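Local atomic coordinates of protease 2A (Rhinovirus C, PDB entry 5X45), a protein that probably cleaves the viral polyprotein, and binds a zinc ion, as a chymotrypsin-like cysteine protease of the picornavirus 2A family. Residues A[25-30]-A[39-44]. Residues are numbered along the deposited sequence; the frame is centred on the assembly and turned at random.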
loop_
_atom_site.group_PDB
_atom_site.type_symbol
_atom_site.label_atom_id
_atom_site.label_comp_id
_atom_site.label_asym_id
_atom_site.label_seq_id
_atom_site.Cartn_x
_atom_site.Cartn_y
_atom_site.Cartn_z
ATOM N N THR A 25 -4.254 0.397 18.016
ATOM C CA THR A 25 -4.038 1.322 19.112
ATOM C C THR A 25 -5.375 1.992 19.368
ATOM O O THR A 25 -6.380 1.609 18.774
ATOM C CB THR A 25 -2.967 2.380 18.782
ATOM O OG1 THR A 25 -3.470 3.289 17.790
ATOM C CG2 THR A 25 -1.692 1.720 18.263
ATOM N N ASP A 26 -5.403 3.001 20.227
ATOM C CA ASP A 26 -6.679 3.596 20.567
ATOM C C ASP A 26 -7.059 4.649 19.508
ATOM O O ASP A 26 -8.189 5.134 19.494
ATOM C CB ASP A 26 -6.632 4.199 21.965
ATOM C CG ASP A 26 -7.984 4.146 22.663
ATOM O OD1 ASP A 26 -8.937 4.800 22.189
ATOM O OD2 ASP A 26 -8.090 3.436 23.690
ATOM N N GLU A 27 -6.131 4.965 18.599
ATOM C CA GLU A 27 -6.424 5.884 17.494
ATOM C C GLU A 27 -6.782 5.147 16.206
ATOM O O GLU A 27 -6.994 5.777 15.170
ATOM C CB GLU A 27 -5.250 6.835 17.193
ATOM C CG GLU A 27 -4.769 7.754 18.311
ATOM C CD GLU A 27 -3.743 7.125 19.234
ATOM O OE1 GLU A 27 -3.371 5.949 19.035
ATOM O OE2 GLU A 27 -3.291 7.829 20.162
ATOM N N THR A 28 -6.838 3.821 16.260
ATOM C CA THR A 28 -7.234 3.039 15.094
ATOM C C THR A 28 -8.680 3.352 14.702
ATOM O O THR A 28 -9.571 3.327 15.554
ATOM C CB THR A 28 -7.075 1.527 15.356
ATOM O OG1 THR A 28 -5.712 1.245 15.685
ATOM C CG2 THR A 28 -7.460 0.710 14.134
ATOM N N ILE A 29 -8.905 3.673 13.429
ATOM C CA ILE A 29 -10.253 3.957 12.946
ATOM C C ILE A 29 -10.673 2.957 11.858
ATOM O O ILE A 29 -11.830 2.923 11.450
ATOM C CB ILE A 29 -10.385 5.402 12.392
ATOM C CG1 ILE A 29 -9.440 5.627 11.215
ATOM C CG2 ILE A 29 -10.126 6.426 13.474
ATOM C CD1 ILE A 29 -9.568 7.008 10.611
ATOM N N LEU A 30 -9.733 2.130 11.406
ATOM C CA LEU A 30 -10.041 1.075 10.443
ATOM C C LEU A 30 -8.992 -0.015 10.516
ATOM O O LEU A 30 -7.794 0.264 10.484
ATOM C CB LEU A 30 -10.118 1.612 9.013
ATOM C CG LEU A 30 -10.692 0.658 7.950
ATOM C CD1 LEU A 30 -11.407 1.464 6.877
ATOM C CD2 LEU A 30 -9.634 -0.237 7.306
ATOM N N VAL A 39 -5.677 1.790 9.621
ATOM C CA VAL A 39 -5.716 3.240 9.533
ATOM C C VAL A 39 -5.914 3.848 10.916
ATOM O O VAL A 39 -6.820 3.458 11.654
ATOM C CB VAL A 39 -6.825 3.739 8.606
ATOM C CG1 VAL A 39 -6.689 5.251 8.413
ATOM C CG2 VAL A 39 -6.756 3.026 7.272
ATOM N N ASP A 40 -5.056 4.809 11.254
ATOM C CA ASP A 40 -5.129 5.498 12.535
ATOM C C ASP A 40 -5.412 6.970 12.316
ATOM O O ASP A 40 -4.932 7.565 11.358
ATOM C CB ASP A 40 -3.832 5.319 13.335
ATOM C CG ASP A 40 -3.642 3.886 13.841
ATOM O OD1 ASP A 40 -4.187 2.949 13.224
ATOM O OD2 ASP A 40 -2.957 3.697 14.871
ATOM N N SER A 41 -6.219 7.555 13.191
ATOM C CA SER A 41 -6.409 8.996 13.175
ATOM C C SER A 41 -5.170 9.672 13.751
ATOM O O SER A 41 -4.403 9.052 14.489
ATOM C CB SER A 41 -7.637 9.386 13.977
ATOM O OG SER A 41 -7.431 9.056 15.334
ATOM N N THR A 42 -4.958 10.932 13.401
ATOM C CA THR A 42 -3.832 11.665 13.956
ATOM C C THR A 42 -4.100 13.157 14.110
ATOM O O THR A 42 -4.767 13.786 13.290
ATOM C CB THR A 42 -2.554 11.445 13.113
ATOM O OG1 THR A 42 -1.451 12.115 13.744
ATOM C CG2 THR A 42 -2.731 11.981 11.694
ATOM N N ASN A 43 -3.566 13.699 15.195
ATOM C CA ASN A 43 -3.695 15.105 15.527
ATOM C C ASN A 43 -2.729 15.961 14.711
ATOM O O ASN A 43 -2.951 17.160 14.536
ATOM C CB ASN A 43 -3.490 15.308 17.023
ATOM C CG ASN A 43 -4.788 15.175 17.795
ATOM O OD1 ASN A 43 -5.873 15.296 17.222
ATOM N ND2 ASN A 43 -4.689 14.906 19.093
ATOM N N VAL A 44 -1.622 15.358 14.274
ATOM C CA VAL A 44 -0.623 16.084 13.482
ATOM C C VAL A 44 -0.866 15.796 11.987
ATOM O O VAL A 44 -0.951 14.640 11.559
ATOM C CB VAL A 44 0.841 15.738 13.923
ATOM C CG1 VAL A 44 0.812 15.145 15.326
ATOM C CG2 VAL A 44 1.515 14.736 13.017
#
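A classic beta bulge interrupts the antiparallel hairpin here and is a compact example of how one carbonyl can serve two consecutive amides. Val-39 O accepts from Ile-29 N at 2.7 Å, nearly straight, and from Leu-30 N at 3.2 Å along a more bent path; both donors lie in the carbonyl plane. The return bond, Val-39 N to Leu-30 O, is nearly linear at 172°. Ahead of the bulge, Ser-41 N donates to Glu-27 O (2.8 Å), in the register of the Thr-28/Asp-40 pair; beyond it, at Leu-30 and Val-39, the register has shifted by one residue.

Thr-28 and Asp-40 form the non-hydrogen-bonded pair, and the aspartate is the side chain to follow outward. Its CB lies 3.7 Å from Glu-27 O. CG is anti to the carbonyl carbon (chi1 -70°), which carries the carboxylate over the Thr-28 backbone and hydroxyl. OD1 passes near Thr-28 OG1 and accepts a hydrogen bond from Gln-38 NE2, while OD2 reaches Thr-25 OG1 at 3.0 Å, the two side chains crossing at about a right angle. That hydroxyl is also 2.9 Å from Glu-27 OE1, so two carboxylates, which may repel each other, compete for one proton. Thr-28 OG1 in turn accepts from Thr-25 N, tying together the ends of the type I turn from Thr-25 to Thr-28.

Leu-30 and Val-39 share a face, with Leu-30 CB 3.9 Å from Val-39 CB. Ile-29, the extra residue of the bulge, brings CG1 and CD1 obliquely against Val-39 CG1.

Strand 28-32 is an outermost strand of the four-stranded antiparallel sheet. Its partner 37-41 continues the sheet inward to strand 14-18, where Val-39 packs on Ala-14 and Tyr-16 and the Asp-40 backbone bonds to Ile-15.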